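Succinyl-CoA ligase (ADP-forming) subunit alpha (Methanosaeta concilii, PDB 6HXI) is an alpha-type subunit of the succinyl-CoA ligase family that binds coenzyme A and combines CoA-ligase and helical citrate synthase-like regions in one chain. Local coordinates at residues L367-K372 against G385-L390; A402-L407 against Q503-Y508. All coordinates share one frame; numbering follows the deposited sequence.

Two consecutive helices, 383-393 and 399-412, link the two contacts, a worked example of sequential packing. Interaction 1 sets a hairpin turn against helix 383-393, and interaction 2 pairs the following helix, 399-412, with helix 500-512; their centres lie about 21 Å apart. The two are joined where the consecutive helices meet: G385 N makes a probable hydrogen bond of 2.7 Å to E406 OE1, and A402 CB packs on the backbone of G385 and G386. Both contacts also touch a second copy of the protein. Neither contributes a residue to the coenzyme A pocket formed by residues such as F87, S89, R91 and T140; each is packing between the elements named.

Interaction 1 (L367-K372 against G385-L390); sequences LLYAGK and GGVIGL
With CG anti to the carbonyl carbon (chi1 -69°), Y369 brings its ring to V387, whose CG1 stands anti to its own backbone N and so extends to the ring. The meeting is oblique, Y369 CE2 lying 4.0 Å from V387 CG1. L390, likewise with CG anti to the carbonyl carbon (chi1 -66°), places its CD1 branch 4.1 Å from Y369 CB, while its CD2 branch lies near the methyl of A370. That methyl reaches the helix backbone as well, with A370 CB 3.4 Å from L390 O. L390 thus occupies the angle between the root of the tyrosine and the turn.

The turn is type I', a classic two-residue beta-hairpin turn, with A370 and G371 at its corners, both at positive phi. Y369 N donates to K372 O at 2.8 Å, and K372 N returns a bond to Y369 O at 3.0 Å. The bonds close the turn, and the positive phi of A370 (55°) is part of the geometry that points its methyl at the helix. K372 adds the apolar middle of its chain beside L390.

Beyond the apolar patch, Y369 OH is hydrogen-bonded to Q410 O of a second subunit. Within the chain, strand 368-369 is central in a small antiparallel sheet, flanked by strands 360-361 and 372-373, while helix 374-379 adds L374 against Y369 and V377 against V387 and L390.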
loop_
_atom_site.group_PDB
_atom_site.type_symbol
_atom_site.label_atom_id
_atom_site.label_comp_id
_atom_site.label_asym_id
_atom_site.label_seq_id
_atom_site.Cartn_x
_atom_site.Cartn_y
_atom_site.Cartn_z
ATOM N N LEU B 367 28.585 7.106 1.524
ATOM C CA LEU B 367 27.558 6.145 1.870
ATOM C C LEU B 367 28.184 4.786 2.156
ATOM O O LEU B 367 29.069 4.339 1.412
ATOM C CB LEU B 367 26.575 6.059 0.684
ATOM C CG LEU B 367 25.429 5.087 0.772
ATOM C CD1 LEU B 367 24.498 5.438 1.955
ATOM C CD2 LEU B 367 24.674 5.066 -0.530
ATOM N N LEU B 368 27.770 4.145 3.276
ATOM C CA LEU B 368 28.250 2.826 3.696
ATOM C C LEU B 368 27.095 1.837 3.663
ATOM O O LEU B 368 25.982 2.176 4.107
ATOM C CB LEU B 368 28.772 2.900 5.151
ATOM C CG LEU B 368 29.885 3.873 5.492
ATOM C CD1 LEU B 368 30.303 3.686 6.937
ATOM C CD2 LEU B 368 31.139 3.607 4.663
ATOM N N TYR B 369 27.341 0.623 3.155
ATOM C CA TYR B 369 26.359 -0.466 3.188
ATOM C C TYR B 369 27.013 -1.486 4.083
ATOM O O TYR B 369 28.023 -2.043 3.688
ATOM C CB TYR B 369 26.123 -1.122 1.785
ATOM C CG TYR B 369 25.409 -0.282 0.748
ATOM C CD1 TYR B 369 24.634 0.830 1.125
ATOM C CD2 TYR B 369 25.322 -0.707 -0.573
ATOM C CE1 TYR B 369 23.878 1.532 0.184
ATOM C CE2 TYR B 369 24.573 -0.008 -1.517
ATOM C CZ TYR B 369 23.847 1.098 -1.134
ATOM O OH TYR B 369 23.190 1.780 -2.113
ATOM N N ALA B 370 26.471 -1.689 5.296
ATOM C CA ALA B 370 26.959 -2.625 6.327
ATOM C C ALA B 370 28.423 -2.353 6.640
ATOM O O ALA B 370 29.218 -3.267 6.739
ATOM C CB ALA B 370 26.743 -4.097 5.900
ATOM N N GLY B 371 28.772 -1.080 6.697
ATOM C CA GLY B 371 30.131 -0.648 7.005
ATOM C C GLY B 371 31.092 -0.621 5.836
ATOM O O GLY B 371 32.212 -0.174 5.999
ATOM N N LYS B 372 30.674 -1.032 4.645
ATOM C CA LYS B 372 31.554 -1.053 3.456
ATOM C C LYS B 372 31.211 0.189 2.576
ATOM O O LYS B 372 30.033 0.451 2.310
ATOM C CB LYS B 372 31.288 -2.386 2.697
ATOM C CG LYS B 372 32.310 -2.781 1.690
ATOM C CD LYS B 372 32.306 -4.285 1.475
ATOM C CE LYS B 372 33.360 -4.685 0.462
ATOM N NZ LYS B 372 34.748 -4.505 0.978
ATOM N N GLY B 385 23.262 -9.029 -5.932
ATOM C CA GLY B 385 23.259 -10.101 -4.937
ATOM C C GLY B 385 24.141 -9.764 -3.751
ATOM O O GLY B 385 23.759 -10.032 -2.627
ATOM N N GLY B 386 25.307 -9.146 -4.018
ATOM C CA GLY B 386 26.252 -8.713 -3.003
ATOM C C GLY B 386 25.686 -7.577 -2.174
ATOM O O GLY B 386 25.882 -7.552 -0.973
ATOM N N VAL B 387 24.982 -6.634 -2.814
ATOM C CA VAL B 387 24.342 -5.503 -2.150
ATOM C C VAL B 387 23.214 -6.014 -1.195
ATOM O O VAL B 387 23.111 -5.552 -0.068
ATOM C CB VAL B 387 23.847 -4.419 -3.153
ATOM C CG1 VAL B 387 22.871 -3.454 -2.486
ATOM C CG2 VAL B 387 25.005 -3.651 -3.747
ATOM N N ILE B 388 22.454 -7.009 -1.619
ATOM C CA ILE B 388 21.424 -7.636 -0.781
ATOM C C ILE B 388 22.113 -8.377 0.376
ATOM O O ILE B 388 21.651 -8.284 1.497
ATOM C CB ILE B 388 20.538 -8.559 -1.671
ATOM C CG1 ILE B 388 19.632 -7.686 -2.600
ATOM C CG2 ILE B 388 19.739 -9.557 -0.841
ATOM C CD1 ILE B 388 18.838 -8.418 -3.720
ATOM N N GLY B 389 23.239 -9.053 0.107
ATOM C CA GLY B 389 24.011 -9.720 1.140
ATOM C C GLY B 389 24.394 -8.757 2.240
ATOM O O GLY B 389 24.207 -9.055 3.421
ATOM N N LEU B 390 24.839 -7.560 1.868
ATOM C CA LEU B 390 25.227 -6.541 2.860
ATOM C C LEU B 390 24.052 -5.931 3.593
ATOM O O LEU B 390 24.030 -5.911 4.831
ATOM C CB LEU B 390 26.033 -5.413 2.180
ATOM C CG LEU B 390 27.410 -5.790 1.606
ATOM C CD1 LEU B 390 27.948 -4.633 0.756
ATOM C CD2 LEU B 390 28.401 -6.119 2.731
#

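Interaction 2 (A402-L407 against Q503-Y508); sequences AHFIEL and QLLISY
Y508 is the side chain to follow. Its CG stands anti to the backbone N (chi1 -178°), which sends the ring across toward helix 399-412. At the root, Y508 CB lies 3.8 Å from L407 CD2. The same methyl is 3.7 Å from Y508 CG, so one branch of L407 serves both atoms as the two side chains run antiparallel alongside one another. Further out the ring has different neighbours on its CD2/CE2 and CD1/CE1 sides. Y508 CD2 approaches the edge of the F404 ring, near its plane, 3.9 Å from F404 CD1. Y508 CE1 instead meets the histidine, at 3.3 Å from H403 ND1. The H403 and Y508 rings are turned only 23° from parallel but, with centroids separated by 5.0 Å, are offset until little of one ring covers the other. At the tip, Y508 OH sits 3.4 Å from H403 CB, and the hydroxyl is held by a hydrogen bond with Y400 O, one turn earlier on the facing helix. The tyrosine is therefore packed along its length and hydrogen-bonded at its end.

Next to it, L505 adds a second layer: its CD2 methyl lies 3.7 Å from F404 CE1, the two side chains roughly perpendicular, and also touches L407.

The two helix segments are antiparallel, at 175°, with axes 11.2 Å apart. In this all-helical, citrate synthase-like bundle, helix 540-555 packs against the pair, with L547 and L551 on F404 and C543 on L505; F513 meets the F404 ring edge-to-face, and L378 of a second subunit lies on L407 and L504.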
loop_
_atom_site.group_PDB
_atom_site.type_symbol
_atom_site.label_atom_id
_atom_site.label_comp_id
_atom_site.label_asym_id
_atom_site.label_seq_id
_atom_site.Cartn_x
_atom_site.Cartn_y
_atom_site.Cartn_z
ATOM N N ALA B 402 25.838 -14.778 -3.926
ATOM C CA ALA B 402 25.376 -13.525 -4.541
ATOM C C ALA B 402 24.769 -13.803 -5.938
ATOM O O ALA B 402 23.745 -13.241 -6.254
ATOM C CB ALA B 402 26.546 -12.548 -4.651
ATOM N N HIS B 403 25.351 -14.719 -6.732
ATOM C CA HIS B 403 24.794 -15.067 -8.035
ATOM C C HIS B 403 23.509 -15.850 -7.902
ATOM O O HIS B 403 22.642 -15.715 -8.750
ATOM C CB HIS B 403 25.807 -15.854 -8.879
ATOM C CG HIS B 403 25.370 -16.085 -10.297
ATOM N ND1 HIS B 403 24.583 -17.197 -10.654
ATOM C CD2 HIS B 403 25.643 -15.375 -11.419
ATOM C CE1 HIS B 403 24.422 -17.126 -11.971
ATOM N NE2 HIS B 403 25.044 -16.057 -12.483
ATOM N N PHE B 404 23.382 -16.679 -6.867
ATOM C CA PHE B 404 22.152 -17.402 -6.615
ATOM C C PHE B 404 21.009 -16.429 -6.329
ATOM O O PHE B 404 19.925 -16.584 -6.875
ATOM C CB PHE B 404 22.326 -18.407 -5.469
ATOM C CG PHE B 404 21.122 -19.277 -5.275
ATOM C CD1 PHE B 404 20.814 -20.284 -6.188
ATOM C CD2 PHE B 404 20.252 -19.058 -4.214
ATOM C CE1 PHE B 404 19.654 -21.068 -6.027
ATOM C CE2 PHE B 404 19.103 -19.858 -4.049
ATOM C CZ PHE B 404 18.803 -20.833 -4.968
ATOM N N ILE B 405 21.267 -15.392 -5.514
ATOM C CA ILE B 405 20.271 -14.369 -5.196
ATOM C C ILE B 405 19.784 -13.705 -6.485
ATOM O O ILE B 405 18.570 -13.588 -6.683
ATOM C CB ILE B 405 20.819 -13.332 -4.172
ATOM C CG1 ILE B 405 20.976 -14.005 -2.779
ATOM C CG2 ILE B 405 19.867 -12.089 -4.103
ATOM C CD1 ILE B 405 21.793 -13.185 -1.773
ATOM N N GLU B 406 20.723 -13.355 -7.376
ATOM C CA GLU B 406 20.399 -12.720 -8.654
ATOM C C GLU B 406 19.658 -13.675 -9.601
ATOM O O GLU B 406 18.786 -13.231 -10.337
ATOM C CB GLU B 406 21.656 -12.192 -9.304
ATOM C CG GLU B 406 22.267 -11.041 -8.490
ATOM C CD GLU B 406 23.467 -10.363 -9.129
ATOM O OE1 GLU B 406 24.255 -9.722 -8.400
ATOM O OE2 GLU B 406 23.603 -10.442 -10.369
ATOM N N LEU B 407 19.972 -14.996 -9.545
ATOM C CA LEU B 407 19.274 -16.006 -10.346
ATOM C C LEU B 407 17.807 -16.113 -9.907
ATOM O O LEU B 407 16.942 -16.162 -10.757
ATOM C CB LEU B 407 20.002 -17.343 -10.203
ATOM C CG LEU B 407 19.513 -18.606 -10.933
ATOM C CD1 LEU B 407 19.538 -18.413 -12.472
ATOM C CD2 LEU B 407 20.480 -19.806 -10.601
ATOM N N GLN B 503 14.609 -26.652 -12.514
ATOM C CA GLN B 503 15.798 -27.334 -12.994
ATOM C C GLN B 503 16.982 -26.401 -13.099
ATOM O O GLN B 503 18.079 -26.795 -12.726
ATOM C CB GLN B 503 15.530 -28.101 -14.298
ATOM C CG GLN B 503 16.470 -29.303 -14.547
ATOM C CD GLN B 503 16.731 -30.203 -13.348
ATOM O OE1 GLN B 503 15.858 -30.968 -12.885
ATOM N NE2 GLN B 503 17.961 -30.135 -12.835
ATOM N N LEU B 504 16.739 -25.151 -13.520
ATOM C CA LEU B 504 17.770 -24.112 -13.585
ATOM C C LEU B 504 18.369 -23.852 -12.180
ATOM O O LEU B 504 19.581 -23.803 -12.047
ATOM C CB LEU B 504 17.188 -22.817 -14.187
ATOM C CG LEU B 504 17.018 -22.850 -15.719
ATOM C CD1 LEU B 504 15.726 -22.112 -16.172
ATOM C CD2 LEU B 504 18.265 -22.314 -16.424
ATOM N N LEU B 505 17.509 -23.787 -11.143
ATOM C CA LEU B 505 17.886 -23.563 -9.734
ATOM C C LEU B 505 18.624 -24.730 -9.137
ATOM O O LEU B 505 19.688 -24.553 -8.549
ATOM C CB LEU B 505 16.663 -23.199 -8.885
ATOM C CG LEU B 505 16.042 -21.842 -9.091
ATOM C CD1 LEU B 505 14.667 -21.788 -8.497
ATOM C CD2 LEU B 505 16.909 -20.719 -8.514
ATOM N N ILE B 506 18.102 -25.929 -9.320
ATOM C CA ILE B 506 18.744 -27.145 -8.842
ATOM C C ILE B 506 20.070 -27.426 -9.557
ATOM O O ILE B 506 21.030 -27.864 -8.890
ATOM C CB ILE B 506 17.774 -28.342 -8.961
ATOM C CG1 ILE B 506 16.669 -28.271 -7.889
ATOM C CG2 ILE B 506 18.547 -29.672 -8.946
ATOM C CD1 ILE B 506 15.744 -29.581 -7.828
ATOM N N SER B 507 20.131 -27.243 -10.894
ATOM C CA SER B 507 21.389 -27.542 -11.606
ATOM C C SER B 507 22.525 -26.599 -11.121
ATOM O O SER B 507 23.611 -27.057 -10.767
ATOM C CB SER B 507 21.208 -27.568 -13.127
ATOM O OG SER B 507 20.593 -26.396 -13.637
ATOM N N TYR B 508 22.205 -25.327 -10.952
ATOM C CA TYR B 508 23.152 -24.364 -10.395
ATOM C C TYR B 508 23.667 -24.753 -8.969
ATOM O O TYR B 508 24.861 -24.665 -8.723
ATOM C CB TYR B 508 22.550 -22.939 -10.430
ATOM C CG TYR B 508 23.507 -21.880 -9.918
ATOM C CD1 TYR B 508 24.427 -21.278 -10.772
ATOM C CD2 TYR B 508 23.605 -21.600 -8.557
ATOM C CE1 TYR B 508 25.395 -20.398 -10.291
ATOM C CE2 TYR B 508 24.563 -20.709 -8.065
ATOM C CZ TYR B 508 25.429 -20.085 -8.941
ATOM O OH TYR B 508 26.376 -19.222 -8.474
#